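Local coordinates for protein esterase Rv0045c (Mycobacterium tuberculosis, PDB 6WYN) that hydrolyses short, straight-chain alkyl esters as a monomeric serine esterase of the alpha/beta hydrolase superfamily, with greatest activity on four-atom chains and an unknown physiological substrate, at residues A[87-92]-A[112-117]; A[126-131]-A[249-254]; A[70-75]-A[119-124]; A[95-100]-A[311-316]. All blocks are in the same frame, centred on the assembly; numbering follows the deposited sequence.

Overall arrangement
Contact 1 lies nearest the middle, its centre about 5 Å from that of the chain, and touches the other three. Its glycine loop reaches the active site: Gly90 approaches the assigned nucleophile Ser155 to about 4 Å at nearest atoms, and Gly91 influences substrate selectivity. Between centres, contact 2 is about 9 Å away and brings Ile253 within about 4 Å of Gly91 at nearest atoms; contact 3, about 10 Å, ties the outer strands to the loop after strand 109-112, where Ser120 OG bonds Asp113 O. Contact 4, about 12 Å between centres, packs Trp98 against Phe87, and its segment 311-316 follows the assigned catalytic His310. Contacts 2 and 3 meet through Tyr128 and Trp122.

Contact 1. Residues A[87-92]-A[112-117]; sequences FLHGGG and VDLPGH
His89 carries this contact, with Leu114 over one ring face and His117 off its CE1 edge. NE2 accepts a hydrogen bond from Leu114 N at 3.0 Å, nearly straight at the hydrogen (166°), although the donor is tilted well out of the ring plane. On the other nitrogen, ND1 donates to Gly90 O at 2.7 Å almost exactly within that plane. With both nitrogens engaged, the ring can hardly rotate, and the pairing indicates the tautomer protonated at ND1. Leu114 CG sits over one face in a CH-pi contact, 3.9 Å from the ring centroid. The CE1 edge of His89 points at the face of His117 in an offset edge-to-face pair, planes at 64°. His117 is steadied in turn by its own ND1, which donates to Pro115 O at 2.7 Å within the type II turn from Leu114 to His117. All this happens where two parallel neighbours of the central alpha/beta hydrolase sheet, strands 85-88 and 109-112, run out into loops. The first loop is the HGGG stretch that, in related enzymes, shapes the oxyanion hole; here it includes Gly91, which affects substrate selectivity. At the strand ends, Val112 N donates to Phe87 O at 3.1 Å, and Leu88 CD2 rests on Val112 CB. Just beyond, a water bridges the two segments, donating to Phe87 O and Val112 O and accepting weakly from His89 N. Packing is looser toward the glycines: Gly91 is exposed, its CA staying 4.0 Å from His117 NE2, while Gly92 N faces the edge of that imidazole.

Contact 2. Residues A[126-131]-A[249-254]; sequences GNYSPQ and RYDAIR
Tyr128 reaches across to Asp251 and Ile253, and its side chain makes the strong bond of the contact. From CB, which points toward segment 249-254, the ring is set by a chi1 of -54° that leaves CG anti to the carbonyl carbon. Along one edge, CD2 meets the CG2 methyl of Ile253 at 4.1 Å, and the next atom, CE2, lies 3.8 Å from Asp251 CB. On the other edge, CD1 and CE1 pack on Pro115 and Gly116 of contact 1. At the tip, OH donates to Asp251 OD2 at 2.6 Å, using the anti lone pair of that oxygen. The carboxylate plane stands 76° from the ring, yet OD2 itself lies in the ring plane. The hydroxyl also accepts from Arg123 N, so it is gripped from two residues. Gly126 buries nearly as much surface as Tyr128, and its O takes a weak bond from Arg254 N at 3.4 Å. A glycine fits here, since phi is positive and Arg254 NH2 lies 3.7 Å from Gly126 CA. The arrangement thus joins the lead-in to helix 130-144 to a loop whose Ile253 lies beside Gly91, a site that affects substrate selectivity in this alpha/beta hydrolase.

Contact 3. Residues A[70-75]-A[119-124]; sequences AGAISA and HSAWRE
The type II' beta turn from Ala70 to Ile73, closing the hairpin of strands 65-70 and 73-78 at the outer side of the central sheet, is tied here to the long loop leading from strand 109-112 to helix 130-144. Two hydrogen bonds make the link. Ala121 N donates to Ala72 O at 2.8 Å, and Ser74 N donates to Ser120 OG, also at 2.8 Å and fairly straight (164°). The serine hydroxyl reaches this amide because chi1 of -76° sets OG beside its own backbone N; from there it also lies 3.3 Å from Ile73 CA. Since OG accepts from Ser74 and donates to Asp113 O, it links strand 73-78 to the loop and is held by two bonds. Ala72 O is shared as well: besides the amide, it accepts from a water that also donates to Ala121 O. Beside these bonds the CB methyls of Ala72 and Ala121 approach to 4.2 Å. At the other end, Ser74 CB and OG both lie 3.6 Å from His119 CB, while the hydroxyl makes its own bonds with Arg67 and Val68 of the adjacent strand. Ile73 CB points away from the loop, carrying its side chain onto Thr136 and Leu137 of helix 130-144 and Val112 of strand 109-112, whereas Ala75 packs on Val68 and Leu110 of the strands at its two sides.

Contact 4. Residues A[95-100]-A[311-316]; sequences AHTWDT and SVQSDQ
With CG wedged between its backbone N and carbonyl carbon (chi1 72°) and the chain folded again at chi2 (-91°), Gln313 bends its amide back over segment 95-100. Thr97 meets it with OG1 anti to its own backbone N. NE2 donates to Thr97 OG1 at 3.1 Å, with a bond angle of 156° and the oxygen close to the amide plane. The aliphatic part of Gln313 rests on the rim of the Trp98 indole: CB lies 3.6 Å from CZ3, CG stands over one face toward the rim, and the amide runs nearly parallel to the ring plane. Two waters add a second, softer link. One lies between Thr97 O and Gln313 O, within bonding distance of both; the other donates to Thr97 O and is hydrogen-bonded to Ser314 OG, 2.8 Å away. Ser314 OG also shares a hydrogen bond of 2.6 Å with Ser311 OG, just beyond His310, assigned to the active site, and Ser311 OG has a further partner in Gln93. The contact therefore sets the short helix 312-315 against the lead-in to helix 99-105, with Leu320 of helix 317-328 packing on both Trp98 and Gln313. Gln313 OE1 is buried near Trp98 CH2 without a polar partner in the model, so one end of the amide is hydrogen-bonded while the carbonyl end bears a probable desolvation cost.

Contact 1. Residues A[87-92]-A[112-117]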
# COMPACT_ATOMS: atom_id res chain seq x y z
N PHE A 87 -0.91 -7.05 3.68
CA PHE A 87 -0.28 -6.02 2.85
C PHE A 87 -1.12 -4.75 2.93
O PHE A 87 -2.36 -4.86 2.76
CB PHE A 87 -0.18 -6.50 1.40
CG PHE A 87 0.79 -7.62 1.16
CD1 PHE A 87 0.39 -8.94 1.24
CD2 PHE A 87 2.11 -7.34 0.79
CE1 PHE A 87 1.28 -9.98 0.97
CE2 PHE A 87 3.00 -8.37 0.57
CZ PHE A 87 2.59 -9.68 0.64
N LEU A 88 -0.47 -3.61 3.16
CA LEU A 88 -1.11 -2.28 3.22
C LEU A 88 -0.45 -1.39 2.17
O LEU A 88 0.75 -1.10 2.32
CB LEU A 88 -0.98 -1.71 4.62
CG LEU A 88 -1.47 -2.65 5.74
CD1 LEU A 88 -1.35 -1.99 7.09
CD2 LEU A 88 -2.95 -3.00 5.55
N HIS A 89 -1.21 -0.96 1.18
CA HIS A 89 -0.75 -0.07 0.09
C HIS A 89 -0.45 1.37 0.54
O HIS A 89 -0.68 1.78 1.71
CB HIS A 89 -1.83 -0.06 -0.99
CG HIS A 89 -3.11 0.55 -0.54
ND1 HIS A 89 -3.28 1.93 -0.49
CD2 HIS A 89 -4.29 -0.02 -0.17
CE1 HIS A 89 -4.53 2.17 -0.08
NE2 HIS A 89 -5.16 1.00 0.09
N GLY A 90 0.02 2.17 -0.40
CA GLY A 90 0.37 3.58 -0.14
C GLY A 90 -0.79 4.54 -0.39
O GLY A 90 -1.86 4.16 -0.95
N GLY A 91 -0.58 5.81 -0.03
CA GLY A 91 -1.45 6.90 -0.52
C GLY A 91 -1.71 6.82 -2.00
O GLY A 91 -0.73 6.65 -2.81
N GLY A 92 -2.97 7.02 -2.41
CA GLY A 92 -3.36 7.06 -3.83
C GLY A 92 -3.34 5.69 -4.48
O GLY A 92 -3.39 5.65 -5.73
N VAL A 112 -5.36 -5.18 2.05
CA VAL A 112 -6.48 -4.33 2.51
C VAL A 112 -6.57 -3.01 1.76
O VAL A 112 -5.53 -2.48 1.44
CB VAL A 112 -6.32 -4.06 4.01
CG1 VAL A 112 -7.49 -3.26 4.52
CG2 VAL A 112 -6.16 -5.34 4.81
N ASP A 113 -7.78 -2.56 1.48
CA ASP A 113 -8.00 -1.18 1.00
C ASP A 113 -8.04 -0.26 2.23
O ASP A 113 -8.88 -0.47 3.09
CB ASP A 113 -9.28 -1.03 0.18
CG ASP A 113 -9.27 -1.65 -1.21
OD1 ASP A 113 -8.18 -1.69 -1.83
OD2 ASP A 113 -10.37 -2.09 -1.70
N LEU A 114 -7.09 0.66 2.34
CA LEU A 114 -7.06 1.66 3.41
C LEU A 114 -8.33 2.50 3.29
O LEU A 114 -8.83 2.73 2.21
CB LEU A 114 -5.80 2.54 3.30
CG LEU A 114 -4.45 1.86 3.57
CD1 LEU A 114 -3.40 2.92 3.45
CD2 LEU A 114 -4.39 1.14 4.92
N PRO A 115 -8.84 3.06 4.41
CA PRO A 115 -9.88 4.08 4.34
C PRO A 115 -9.56 5.07 3.24
O PRO A 115 -8.39 5.49 3.02
CB PRO A 115 -9.86 4.68 5.74
CG PRO A 115 -9.44 3.55 6.59
CD PRO A 115 -8.43 2.76 5.78
N GLY A 116 -10.58 5.45 2.51
CA GLY A 116 -10.47 6.45 1.46
C GLY A 116 -9.94 5.92 0.16
O GLY A 116 -9.66 6.72 -0.73
N HIS A 117 -9.75 4.61 0.04
CA HIS A 117 -9.08 3.98 -1.12
C HIS A 117 -9.79 2.67 -1.51
O HIS A 117 -10.40 1.99 -0.63
CB HIS A 117 -7.64 3.68 -0.72
CG HIS A 117 -6.82 4.88 -0.39
ND1 HIS A 117 -6.75 5.41 0.89
CD2 HIS A 117 -5.97 5.61 -1.17
CE1 HIS A 117 -5.92 6.44 0.87
NE2 HIS A 117 -5.45 6.59 -0.39
O HOH W 1 -3.18 -3.15 0.45

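Contact 2. Residues A[126-131]-A[249-254]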
# COMPACT_ATOMS: atom_id res chain seq x y z
N GLY A 126 -11.87 13.96 5.16
CA GLY A 126 -10.71 13.64 4.29
C GLY A 126 -9.43 13.17 4.98
O GLY A 126 -8.32 13.40 4.39
N ASN A 127 -9.55 12.49 6.13
CA ASN A 127 -8.41 12.16 7.01
C ASN A 127 -8.04 10.66 7.08
O ASN A 127 -8.55 9.87 7.90
CB ASN A 127 -8.64 12.67 8.44
CG ASN A 127 -7.32 12.77 9.18
OD1 ASN A 127 -6.62 11.76 9.24
ND2 ASN A 127 -6.95 13.95 9.70
N TYR A 128 -6.92 10.35 6.46
CA TYR A 128 -6.43 8.97 6.33
C TYR A 128 -5.09 8.86 7.05
O TYR A 128 -4.14 8.28 6.48
CB TYR A 128 -6.48 8.69 4.84
CG TYR A 128 -7.84 8.97 4.27
CD1 TYR A 128 -8.93 8.26 4.70
CD2 TYR A 128 -8.05 9.95 3.30
CE1 TYR A 128 -10.20 8.48 4.19
CE2 TYR A 128 -9.31 10.17 2.76
CZ TYR A 128 -10.39 9.43 3.22
OH TYR A 128 -11.67 9.64 2.77
N SER A 129 -5.04 9.36 8.29
CA SER A 129 -3.84 9.35 9.15
C SER A 129 -3.56 7.89 9.41
O SER A 129 -4.51 7.11 9.51
CB SER A 129 -3.97 10.12 10.50
OG SER A 129 -4.63 9.32 11.50
N PRO A 130 -2.27 7.52 9.60
CA PRO A 130 -1.93 6.18 10.04
C PRO A 130 -2.69 5.78 11.31
O PRO A 130 -3.06 4.64 11.45
CB PRO A 130 -0.43 6.27 10.34
CG PRO A 130 0.06 7.38 9.44
CD PRO A 130 -1.09 8.36 9.36
N GLN A 131 -2.81 6.71 12.27
CA GLN A 131 -3.48 6.45 13.57
C GLN A 131 -4.97 6.08 13.39
O GLN A 131 -5.42 5.14 14.10
CB GLN A 131 -3.33 7.69 14.45
CG GLN A 131 -1.89 7.91 14.96
CD GLN A 131 -0.76 8.57 14.16
OE1 GLN A 131 -0.83 8.94 12.96
NE2 GLN A 131 0.34 8.72 14.89
N ARG A 249 -10.77 6.02 -7.79
CA ARG A 249 -11.40 5.29 -6.66
C ARG A 249 -10.95 5.95 -5.36
O ARG A 249 -11.69 5.83 -4.33
CB ARG A 249 -11.08 3.79 -6.72
CG ARG A 249 -11.91 2.99 -7.70
CD ARG A 249 -11.79 1.48 -7.43
NE ARG A 249 -12.37 0.77 -8.54
CZ ARG A 249 -13.66 0.51 -8.68
NH1 ARG A 249 -14.53 0.89 -7.75
NH2 ARG A 249 -14.07 -0.11 -9.76
N TYR A 250 -9.79 6.62 -5.32
CA TYR A 250 -9.31 7.15 -4.03
C TYR A 250 -9.80 8.59 -3.82
O TYR A 250 -10.02 9.33 -4.77
CB TYR A 250 -7.78 7.16 -3.91
CG TYR A 250 -7.05 7.89 -5.01
CD1 TYR A 250 -6.79 9.26 -4.95
CD2 TYR A 250 -6.64 7.20 -6.13
CE1 TYR A 250 -6.10 9.91 -5.97
CE2 TYR A 250 -5.94 7.83 -7.16
CZ TYR A 250 -5.66 9.18 -7.06
OH TYR A 250 -5.00 9.76 -8.11
N ASP A 251 -9.93 8.95 -2.57
CA ASP A 251 -10.33 10.29 -2.09
C ASP A 251 -9.03 11.08 -2.07
O ASP A 251 -8.02 10.56 -1.48
CB ASP A 251 -10.96 10.20 -0.70
CG ASP A 251 -11.61 11.49 -0.18
OD1 ASP A 251 -11.75 12.42 -0.95
OD2 ASP A 251 -11.89 11.55 1.00
N ALA A 252 -9.02 12.25 -2.73
CA ALA A 252 -8.00 13.28 -2.40
C ALA A 252 -7.75 13.14 -0.89
O ALA A 252 -8.70 12.88 -0.21
CB ALA A 252 -8.49 14.67 -2.81
N ILE A 253 -6.50 13.05 -0.46
CA ILE A 253 -6.13 13.12 0.98
C ILE A 253 -5.91 14.61 1.24
O ILE A 253 -4.87 15.19 0.74
CB ILE A 253 -4.87 12.30 1.31
CG1 ILE A 253 -4.89 10.90 0.66
CG2 ILE A 253 -4.66 12.22 2.81
CD1 ILE A 253 -3.63 10.08 0.93
N ARG A 254 -6.87 15.19 1.93
CA ARG A 254 -6.71 16.58 2.37
C ARG A 254 -5.65 16.57 3.46
O ARG A 254 -4.95 17.58 3.56
CB ARG A 254 -8.01 17.07 3.02
CG ARG A 254 -8.08 18.59 3.19
CD ARG A 254 -9.28 19.15 3.92
NE ARG A 254 -9.22 18.93 5.35
CZ ARG A 254 -9.90 17.98 5.97
NH1 ARG A 254 -9.80 17.82 7.27
NH2 ARG A 254 -10.68 17.21 5.25

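Contact 3. Residues A[70-75]-A[119-124]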
# COMPACT_ATOMS: atom_id res chain seq x y z
N ALA A 70 -15.68 -5.85 5.91
CA ALA A 70 -16.27 -5.73 7.26
C ALA A 70 -16.48 -4.25 7.52
O ALA A 70 -15.48 -3.56 7.82
CB ALA A 70 -15.42 -6.35 8.32
N GLY A 71 -17.68 -3.76 7.20
CA GLY A 71 -18.04 -2.37 7.44
C GLY A 71 -17.29 -1.47 6.50
O GLY A 71 -17.40 -1.68 5.27
N ALA A 72 -16.53 -0.53 7.08
CA ALA A 72 -15.78 0.54 6.37
C ALA A 72 -14.58 0.01 5.54
O ALA A 72 -14.08 0.81 4.68
CB ALA A 72 -15.33 1.55 7.39
N ILE A 73 -14.13 -1.22 5.75
CA ILE A 73 -12.89 -1.79 5.13
C ILE A 73 -13.24 -2.91 4.12
O ILE A 73 -13.86 -3.91 4.52
CB ILE A 73 -11.93 -2.34 6.19
CG1 ILE A 73 -11.54 -1.24 7.18
CG2 ILE A 73 -10.70 -2.98 5.52
CD1 ILE A 73 -11.01 -0.00 6.49
N SER A 74 -12.76 -2.76 2.89
CA SER A 74 -12.75 -3.81 1.85
C SER A 74 -11.32 -4.37 1.75
O SER A 74 -10.37 -3.62 2.08
CB SER A 74 -13.25 -3.26 0.56
OG SER A 74 -13.58 -4.34 -0.30
N ALA A 75 -11.17 -5.62 1.34
CA ALA A 75 -9.85 -6.26 1.18
C ALA A 75 -9.96 -7.34 0.12
O ALA A 75 -11.13 -7.77 -0.20
CB ALA A 75 -9.33 -6.80 2.48
N HIS A 119 -12.15 -0.03 -2.48
CA HIS A 119 -13.60 -0.14 -2.17
C HIS A 119 -13.85 0.20 -0.71
O HIS A 119 -14.97 -0.01 -0.27
CB HIS A 119 -14.10 -1.54 -2.51
CG HIS A 119 -14.00 -1.82 -3.98
ND1 HIS A 119 -15.13 -2.10 -4.77
CD2 HIS A 119 -12.93 -1.85 -4.81
CE1 HIS A 119 -14.74 -2.33 -6.02
NE2 HIS A 119 -13.38 -2.19 -6.06
N SER A 120 -12.84 0.64 0.04
CA SER A 120 -13.08 1.00 1.47
C SER A 120 -13.82 2.36 1.53
O SER A 120 -13.62 3.19 0.63
CB SER A 120 -11.83 0.98 2.26
OG SER A 120 -11.38 -0.33 2.58
N ALA A 121 -14.65 2.58 2.54
CA ALA A 121 -15.45 3.82 2.69
C ALA A 121 -14.53 5.05 2.71
O ALA A 121 -13.42 5.00 3.29
CB ALA A 121 -16.30 3.75 3.95
N TRP A 122 -14.96 6.12 2.07
CA TRP A 122 -14.37 7.47 2.25
C TRP A 122 -14.79 8.06 3.60
O TRP A 122 -15.66 7.50 4.30
CB TRP A 122 -14.76 8.38 1.09
CG TRP A 122 -14.14 8.07 -0.23
CD1 TRP A 122 -13.47 6.94 -0.59
CD2 TRP A 122 -14.18 8.91 -1.39
NE1 TRP A 122 -13.09 7.03 -1.89
CE2 TRP A 122 -13.49 8.24 -2.41
CE3 TRP A 122 -14.69 10.19 -1.66
CZ2 TRP A 122 -13.35 8.75 -3.69
CZ3 TRP A 122 -14.50 10.73 -2.91
CH2 TRP A 122 -13.87 10.01 -3.93
N ARG A 123 -14.08 9.09 4.03
CA ARG A 123 -14.48 9.88 5.23
C ARG A 123 -14.71 11.32 4.80
O ARG A 123 -13.95 11.81 3.95
CB ARG A 123 -13.40 9.87 6.30
CG ARG A 123 -12.90 8.50 6.70
CD ARG A 123 -11.55 8.77 7.34
NE ARG A 123 -11.73 9.76 8.40
CZ ARG A 123 -12.07 9.46 9.65
NH1 ARG A 123 -12.22 10.45 10.53
NH2 ARG A 123 -12.25 8.20 10.00
N GLU A 124 -15.77 11.97 5.28
CA GLU A 124 -16.10 13.33 4.74
C GLU A 124 -15.03 14.33 5.22
O GLU A 124 -14.82 15.36 4.54
CB GLU A 124 -17.54 13.75 5.08
CG GLU A 124 -18.64 12.94 4.37
CD GLU A 124 -18.88 13.22 2.89
OE1 GLU A 124 -17.90 13.46 2.16
OE2 GLU A 124 -20.06 13.17 2.44
O HOH W 2 -12.86 3.23 5.30

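Contact 4. Residues A[95-100]-A[311-316]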
# COMPACT_ATOMS: atom_id res chain seq x y z
N ALA A 95 -5.51 -2.06 -2.89
CA ALA A 95 -5.05 -3.43 -2.62
C ALA A 95 -4.42 -4.10 -3.85
O ALA A 95 -3.57 -4.99 -3.66
CB ALA A 95 -6.21 -4.23 -2.09
N HIS A 96 -4.90 -3.79 -5.05
CA HIS A 96 -4.44 -4.45 -6.29
C HIS A 96 -2.97 -4.12 -6.57
O HIS A 96 -2.35 -4.86 -7.36
CB HIS A 96 -5.29 -4.06 -7.51
CG HIS A 96 -6.57 -4.80 -7.63
ND1 HIS A 96 -6.62 -6.07 -8.11
CD2 HIS A 96 -7.86 -4.43 -7.36
CE1 HIS A 96 -7.88 -6.49 -8.15
NE2 HIS A 96 -8.65 -5.50 -7.68
N THR A 97 -2.40 -3.08 -5.93
CA THR A 97 -0.96 -2.75 -6.07
C THR A 97 -0.16 -4.01 -5.73
O THR A 97 0.95 -4.19 -6.25
CB THR A 97 -0.54 -1.55 -5.20
OG1 THR A 97 0.74 -1.06 -5.64
CG2 THR A 97 -0.40 -1.90 -3.74
N TRP A 98 -0.69 -4.85 -4.86
CA TRP A 98 0.06 -6.04 -4.40
C TRP A 98 -0.12 -7.29 -5.28
O TRP A 98 0.52 -8.28 -4.94
CB TRP A 98 -0.29 -6.36 -2.97
CG TRP A 98 -0.03 -5.24 -2.04
CD1 TRP A 98 -0.94 -4.41 -1.46
CD2 TRP A 98 1.26 -4.82 -1.61
NE1 TRP A 98 -0.30 -3.56 -0.60
CE2 TRP A 98 1.05 -3.74 -0.72
CE3 TRP A 98 2.56 -5.25 -1.88
CZ2 TRP A 98 2.11 -3.08 -0.11
CZ3 TRP A 98 3.60 -4.59 -1.29
CH2 TRP A 98 3.37 -3.57 -0.37
N ASP A 99 -0.96 -7.26 -6.31
CA ASP A 99 -1.34 -8.48 -7.08
C ASP A 99 -0.08 -9.26 -7.51
O ASP A 99 -0.02 -10.48 -7.36
CB ASP A 99 -2.22 -8.12 -8.27
CG ASP A 99 -3.62 -7.63 -7.94
OD1 ASP A 99 -4.00 -7.63 -6.72
OD2 ASP A 99 -4.32 -7.22 -8.92
N THR A 100 0.89 -8.57 -8.09
CA THR A 100 2.07 -9.23 -8.69
C THR A 100 2.84 -9.87 -7.57
O THR A 100 3.15 -11.06 -7.68
CB THR A 100 2.90 -8.29 -9.58
OG1 THR A 100 2.10 -7.89 -10.69
CG2 THR A 100 4.16 -8.98 -10.06
N SER A 311 7.44 3.16 -5.24
CA SER A 311 6.50 2.01 -5.31
C SER A 311 7.25 0.77 -5.78
O SER A 311 7.16 0.38 -6.98
CB SER A 311 5.29 2.33 -6.14
OG SER A 311 4.32 1.31 -5.91
N VAL A 312 8.00 0.18 -4.84
CA VAL A 312 8.89 -0.98 -5.12
C VAL A 312 8.02 -2.13 -5.65
O VAL A 312 8.44 -2.84 -6.63
CB VAL A 312 9.66 -1.39 -3.86
CG1 VAL A 312 10.56 -2.57 -4.17
CG2 VAL A 312 10.48 -0.25 -3.25
N GLN A 313 6.82 -2.31 -5.09
CA GLN A 313 5.91 -3.39 -5.54
C GLN A 313 5.47 -3.18 -6.98
O GLN A 313 5.06 -4.20 -7.62
CB GLN A 313 4.71 -3.53 -4.60
CG GLN A 313 3.70 -2.40 -4.71
CD GLN A 313 3.99 -1.26 -3.75
OE1 GLN A 313 5.11 -1.13 -3.23
NE2 GLN A 313 2.98 -0.41 -3.53
N SER A 314 5.49 -1.96 -7.49
CA SER A 314 5.15 -1.66 -8.90
C SER A 314 6.40 -1.75 -9.78
O SER A 314 6.31 -2.25 -10.91
CB SER A 314 4.50 -0.31 -9.06
OG SER A 314 3.56 -0.10 -8.00
N ASP A 315 7.55 -1.23 -9.34
CA ASP A 315 8.73 -1.09 -10.23
C ASP A 315 9.56 -2.37 -10.22
O ASP A 315 10.05 -2.73 -11.23
CB ASP A 315 9.59 0.09 -9.83
CG ASP A 315 8.88 1.42 -9.92
OD1 ASP A 315 7.73 1.48 -10.43
OD2 ASP A 315 9.45 2.41 -9.40
N GLN A 316 9.77 -3.03 -9.09
CA GLN A 316 10.62 -4.25 -9.03
C GLN A 316 9.93 -5.30 -8.19
O GLN A 316 10.45 -5.75 -7.19
CB GLN A 316 12.02 -3.88 -8.50
CG GLN A 316 12.84 -2.95 -9.41
CD GLN A 316 13.16 -3.51 -10.78
OE1 GLN A 316 13.17 -4.71 -10.95
NE2 GLN A 316 13.38 -2.66 -11.78
O HOH W 3 2.85 -6.09 -6.72
O HOH W 4 2.03 -2.38 -8.35